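Local coordinates for hypothetical protein TM1553 (Thermotoga maritima, PDB 1VRM) that probably transfers FMN from FAD onto other proteins, as do flavin transferases of the ApbE family, at residues R54-F59 with D82-L88; H137-V143 with V154-I160. One frame throughout, in Å; residues are numbered along the deposited sequence.

Interaction 1: residues R54-F59 with D82-L88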
# COMPACT_ATOMS: atom_id res chain seq x y z
N ARG A 54 5.03 -15.07 -2.71
CA ARG A 54 4.22 -15.43 -3.86
C ARG A 54 3.55 -14.18 -4.48
O ARG A 54 3.60 -13.95 -5.68
CB ARG A 54 3.14 -16.41 -3.43
CG ARG A 54 2.21 -16.84 -4.55
CD ARG A 54 1.08 -17.70 -4.04
NE ARG A 54 0.17 -16.94 -3.22
CZ ARG A 54 -0.77 -16.15 -3.73
NH1 ARG A 54 -0.94 -16.08 -5.06
NH2 ARG A 54 -1.55 -15.46 -2.92
N ILE A 55 2.93 -13.39 -3.64
CA ILE A 55 2.25 -12.14 -4.04
C ILE A 55 3.29 -11.16 -4.62
O ILE A 55 3.03 -10.45 -5.59
CB ILE A 55 1.49 -11.52 -2.82
CG1 ILE A 55 0.34 -12.43 -2.49
CG2 ILE A 55 1.17 -10.06 -3.08
CD1 ILE A 55 -0.26 -12.11 -1.17
N THR A 56 4.48 -11.12 -4.02
CA THR A 56 5.56 -10.25 -4.50
C THR A 56 5.84 -10.48 -5.99
O THR A 56 5.97 -9.51 -6.76
CB THR A 56 6.87 -10.44 -3.71
OG1 THR A 56 6.64 -10.13 -2.32
CG2 THR A 56 7.94 -9.49 -4.20
N TYR A 57 5.94 -11.75 -6.37
CA TYR A 57 6.31 -12.09 -7.75
C TYR A 57 5.11 -12.06 -8.68
O TYR A 57 5.21 -11.61 -9.84
CB TYR A 57 7.03 -13.43 -7.80
CG TYR A 57 8.30 -13.36 -6.96
CD1 TYR A 57 9.20 -12.29 -7.14
CD2 TYR A 57 8.55 -14.26 -5.96
CE1 TYR A 57 10.34 -12.17 -6.35
CE2 TYR A 57 9.69 -14.15 -5.17
CZ TYR A 57 10.57 -13.10 -5.38
OH TYR A 57 11.72 -12.98 -4.60
N LYS A 58 3.95 -12.48 -8.18
CA LYS A 58 2.77 -12.58 -9.02
C LYS A 58 2.27 -11.23 -9.48
O LYS A 58 1.73 -11.11 -10.60
CB LYS A 58 1.65 -13.32 -8.30
CG LYS A 58 0.39 -13.46 -9.11
CD LYS A 58 -0.60 -14.41 -8.49
CE LYS A 58 -1.89 -14.46 -9.30
NZ LYS A 58 -2.84 -15.43 -8.71
N PHE A 59 2.40 -10.24 -8.60
CA PHE A 59 1.88 -8.90 -8.88
C PHE A 59 2.98 -7.88 -9.14
O PHE A 59 2.72 -6.69 -9.17
CB PHE A 59 0.91 -8.49 -7.78
CG PHE A 59 -0.29 -9.39 -7.71
CD1 PHE A 59 -1.20 -9.43 -8.73
CD2 PHE A 59 -0.45 -10.30 -6.68
CE1 PHE A 59 -2.28 -10.31 -8.66
CE2 PHE A 59 -1.54 -11.18 -6.63
CZ PHE A 59 -2.45 -11.15 -7.62
N ASP A 82 -6.69 -15.22 -13.71
CA ASP A 82 -7.23 -16.00 -12.63
C ASP A 82 -8.09 -15.12 -11.69
O ASP A 82 -8.00 -13.88 -11.71
CB ASP A 82 -6.07 -16.64 -11.85
CG ASP A 82 -5.16 -15.58 -11.26
OD1 ASP A 82 -4.32 -14.98 -12.00
OD2 ASP A 82 -5.36 -15.29 -10.06
N GLU A 83 -8.88 -15.75 -10.83
CA GLU A 83 -9.82 -15.06 -9.94
C GLU A 83 -9.13 -14.15 -8.97
O GLU A 83 -9.62 -13.08 -8.69
CB GLU A 83 -10.67 -16.11 -9.20
CG GLU A 83 -11.80 -15.52 -8.38
N GLU A 84 -8.00 -14.58 -8.43
CA GLU A 84 -7.27 -13.72 -7.48
C GLU A 84 -6.87 -12.39 -8.13
O GLU A 84 -7.06 -11.29 -7.59
CB GLU A 84 -6.04 -14.44 -6.93
CG GLU A 84 -5.32 -13.59 -5.86
CD GLU A 84 -4.00 -14.17 -5.35
OE1 GLU A 84 -3.29 -14.84 -6.15
OE2 GLU A 84 -3.70 -13.91 -4.16
N THR A 85 -6.26 -12.53 -9.27
CA THR A 85 -5.78 -11.37 -9.99
C THR A 85 -6.98 -10.46 -10.36
O THR A 85 -6.94 -9.22 -10.19
CB THR A 85 -5.14 -11.84 -11.27
OG1 THR A 85 -4.00 -12.62 -10.93
CG2 THR A 85 -4.68 -10.68 -12.10
N TYR A 86 -8.02 -11.09 -10.87
CA TYR A 86 -9.20 -10.33 -11.30
C TYR A 86 -9.79 -9.51 -10.15
O TYR A 86 -10.04 -8.30 -10.26
CB TYR A 86 -10.23 -11.28 -11.89
CG TYR A 86 -11.28 -10.60 -12.72
CD1 TYR A 86 -10.98 -10.21 -14.02
CD2 TYR A 86 -12.56 -10.42 -12.26
CE1 TYR A 86 -11.94 -9.58 -14.83
CE2 TYR A 86 -13.53 -9.79 -13.06
CZ TYR A 86 -13.21 -9.41 -14.36
OH TYR A 86 -14.14 -8.80 -15.20
N SER A 87 -9.92 -10.17 -9.00
CA SER A 87 -10.52 -9.54 -7.85
C SER A 87 -9.62 -8.41 -7.32
O SER A 87 -10.11 -7.33 -6.96
CB SER A 87 -10.75 -10.57 -6.75
OG SER A 87 -9.52 -10.93 -6.16
N LEU A 88 -8.31 -8.61 -7.31
CA LEU A 88 -7.42 -7.54 -6.82
C LEU A 88 -7.41 -6.31 -7.72
O LEU A 88 -7.46 -5.18 -7.27
CB LEU A 88 -6.00 -8.08 -6.59
CG LEU A 88 -4.99 -7.10 -6.04
CD1 LEU A 88 -5.45 -6.44 -4.75
CD2 LEU A 88 -3.71 -7.89 -5.85
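The last turn of helix 41-58, residues 54-58, and the first turns of helix 83-98, residues 83-88, lie at 76° to each other with their axes 12.7 Å apart at closest approach. That gap is too wide for backbone contact; even the nearest CA atoms, of F59 and T85, are 8.1 Å apart, so long side chains bridge it. F59 is the first residue to leave helical geometry, and D82 is the N-cap of the second helix: its OD2 accepts from T85 N (3.0 Å), while T85 OG1 donates to D82 OD1 (2.6 Å). The C-terminal end of helix 41-58 thus meets the capped N terminus of helix 83-98, with helices 67-72 and 166-181 packed around the junction, and a four-residue salt-bridge network spans it. E84 is its hub. R54 grips the carboxylate with two nitrogens, NH1 to E84 OE1 and NH2 to E84 OE2, both 2.9 Å and nearly linear, and K58 NZ reaches the same OE1 of E84 at 2.7 Å. Fully extended, K58 also sets NZ 2.9 Å from D82 OD2, so the capping carboxylate doubles as a salt-bridge partner. Helix 166-181 adds Y169, whose hydroxyl hydrogen-bonds E84 OE2, and D51 pairs with R54 NE. Beside the charges the contact turns apolar: L88 CD2 sits 3.8 Å from the centroid of the F59 ring, only 6° off its normal, a CH-pi contact over the face. V67 and V68 of helix 67-72 also pack on F59.

Interaction 2: residues H137-V143 with V154-I160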
# COMPACT_ATOMS: atom_id res chain seq x y z
N HIS A 137 -1.53 8.40 -20.98
CA HIS A 137 -1.41 6.94 -20.79
C HIS A 137 -1.47 6.58 -19.33
O HIS A 137 -0.80 5.63 -18.90
CB HIS A 137 -0.13 6.46 -21.45
CG HIS A 137 0.07 7.06 -22.79
ND1 HIS A 137 -0.87 6.93 -23.81
CD2 HIS A 137 1.01 7.92 -23.25
CE1 HIS A 137 -0.49 7.67 -24.83
NE2 HIS A 137 0.66 8.26 -24.53
N THR A 138 -2.35 7.31 -18.62
CA THR A 138 -2.58 7.15 -17.17
C THR A 138 -4.07 7.30 -16.98
O THR A 138 -4.66 8.09 -17.66
CB THR A 138 -1.87 8.29 -16.41
OG1 THR A 138 -0.47 8.26 -16.74
CG2 THR A 138 -2.05 8.17 -14.89
N GLY A 139 -4.65 6.50 -16.09
CA GLY A 139 -6.06 6.72 -15.70
C GLY A 139 -6.77 5.39 -15.53
O GLY A 139 -6.80 4.57 -16.48
N TYR A 140 -7.36 5.17 -14.36
CA TYR A 140 -7.96 3.84 -14.06
C TYR A 140 -9.09 3.45 -14.98
O TYR A 140 -9.39 2.26 -15.14
CB TYR A 140 -8.46 3.74 -12.62
CG TYR A 140 -9.66 4.58 -12.32
CD1 TYR A 140 -9.53 5.95 -12.07
CD2 TYR A 140 -10.93 4.01 -12.27
CE1 TYR A 140 -10.67 6.73 -11.76
CE2 TYR A 140 -12.05 4.78 -12.00
CZ TYR A 140 -11.90 6.13 -11.75
OH TYR A 140 -13.03 6.88 -11.47
N LYS A 141 -9.76 4.43 -15.56
CA LYS A 141 -10.85 4.13 -16.49
C LYS A 141 -10.40 3.42 -17.77
O LYS A 141 -11.22 2.92 -18.54
CB LYS A 141 -11.65 5.40 -16.81
CG LYS A 141 -12.36 5.99 -15.59
CD LYS A 141 -13.00 7.33 -15.94
CE LYS A 141 -13.69 7.94 -14.74
NZ LYS A 141 -14.43 9.18 -15.12
N ASN A 142 -9.08 3.34 -17.99
CA ASN A 142 -8.50 2.65 -19.13
C ASN A 142 -8.34 1.15 -18.89
O ASN A 142 -7.87 0.44 -19.75
CB ASN A 142 -7.16 3.27 -19.49
CG ASN A 142 -7.32 4.65 -20.02
OD1 ASN A 142 -7.94 4.87 -21.08
ND2 ASN A 142 -6.78 5.63 -19.28
N VAL A 143 -8.66 0.69 -17.69
CA VAL A 143 -8.68 -0.76 -17.42
C VAL A 143 -10.09 -1.28 -17.59
O VAL A 143 -11.00 -0.84 -16.85
CB VAL A 143 -8.23 -1.07 -16.01
CG1 VAL A 143 -8.08 -2.61 -15.80
CG2 VAL A 143 -6.90 -0.34 -15.72
N VAL A 154 -6.11 -3.48 -21.09
CA VAL A 154 -5.60 -2.12 -20.83
C VAL A 154 -5.57 -1.35 -22.14
O VAL A 154 -4.94 -1.82 -23.09
CB VAL A 154 -4.24 -2.06 -20.14
CG1 VAL A 154 -4.38 -2.45 -18.69
CG2 VAL A 154 -3.15 -2.91 -20.84
N LYS A 155 -6.31 -0.24 -22.20
CA LYS A 155 -6.29 0.63 -23.36
C LYS A 155 -5.45 1.89 -23.13
O LYS A 155 -5.02 2.21 -22.01
CB LYS A 155 -7.68 1.02 -23.82
CG LYS A 155 -8.48 1.71 -22.87
CD LYS A 155 -9.83 2.12 -23.50
CE LYS A 155 -10.55 3.10 -22.59
NZ LYS A 155 -11.72 3.73 -23.27
N ASN A 156 -5.18 2.59 -24.24
CA ASN A 156 -4.43 3.84 -24.22
C ASN A 156 -3.04 3.68 -23.63
O ASN A 156 -2.43 4.66 -23.18
CB ASN A 156 -5.21 4.94 -23.50
CG ASN A 156 -6.42 5.37 -24.28
OD1 ASN A 156 -6.32 5.56 -25.49
ND2 ASN A 156 -7.56 5.48 -23.64
N GLY A 157 -2.50 2.48 -23.70
CA GLY A 157 -1.14 2.22 -23.30
C GLY A 157 -0.93 2.27 -21.81
O GLY A 157 0.21 2.31 -21.34
N VAL A 158 -1.99 2.16 -21.02
CA VAL A 158 -1.78 2.24 -19.57
C VAL A 158 -1.09 0.96 -19.07
O VAL A 158 -1.21 -0.11 -19.67
CB VAL A 158 -3.02 2.52 -18.73
CG1 VAL A 158 -3.72 3.79 -19.11
CG2 VAL A 158 -3.95 1.37 -18.74
N LYS A 159 -0.39 1.11 -17.96
CA LYS A 159 0.19 -0.00 -17.27
C LYS A 159 -0.23 0.06 -15.79
O LYS A 159 -0.24 1.11 -15.17
CB LYS A 159 1.70 -0.00 -17.36
CG LYS A 159 2.21 -0.27 -18.81
CD LYS A 159 3.68 -0.50 -18.81
CE LYS A 159 4.24 -1.12 -20.10
NZ LYS A 159 5.75 -1.44 -20.05
N ILE A 160 -0.55 -1.11 -15.26
CA ILE A 160 -1.03 -1.28 -13.87
C ILE A 160 0.19 -1.44 -12.98
O ILE A 160 1.12 -2.19 -13.30
CB ILE A 160 -1.91 -2.54 -13.79
CG1 ILE A 160 -3.20 -2.34 -14.62
CG2 ILE A 160 -2.14 -2.93 -12.37
CD1 ILE A 160 -4.00 -3.59 -14.89
O HOH W 1 -0.12 3.85 -16.98
O HOH W 2 -12.34 4.85 -20.69
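N142 lays its side chain against the turn that follows strand 151-154: its CB meets V158 CG1 at 3.5 Å, and its OD1 accepts from N156 ND2 at 2.7 Å. This is the base of a beta hairpin, strands 143-146 and 151-154, where V143 and V154 form an antiparallel non-hydrogen-bonded pair (CA-CA 4.8 Å). Just beyond it K155 N donates to N142 O (3.0 Å), before K155-V158 reverse the chain in a type I' turn, with N156 and G157 at positive phi. In the opposing loop, G139 has backbone angles that would jam a CB against the preceding carbonyl; its O accepts from both N142 N and N142 ND2, each at 3.0 Å, bracing the 3-10 turn 140-142. At the type I' turn, H137 ND1 donates to N156 O at 2.8 Å, while H137 NE2 is hydrogen-bonded to E133 of helix 128-135. On the buried side V143 CG2 touches V154 CG1 (4.4 Å) and V143 CG1 touches I160 CD1 (4.3 Å), with I89 and C93 of helix 83-98 also against V143. One water links K155 NZ (2.9 Å) to K141 O (3.1 Å); another lies 2.7 Å from H137 O and accepts from K159 N at 2.9 Å.

From the N terminus, the chain runs through strands 19-25 and 28-35 into helix 41-58, whose end opens interaction 1. The next 22 residues, with helix 67-72, form the loop that this contact closes at the start of helix 83-98. After helices 108-114 and 128-135, interaction 2 begins at 137-143 and is completed by 154-160, closing the shorter loop that holds the hairpin of strands 143-146 and 151-154, before the chain enters helix 166-181. The two are in series, neither nested nor crossed, with centres 18 Å apart and nearest atoms about 6 Å apart. Helices 83-98 and 67-72 connect them: the first supplies a segment to interaction 1 and packs on V143, while the second touches F59 and V154.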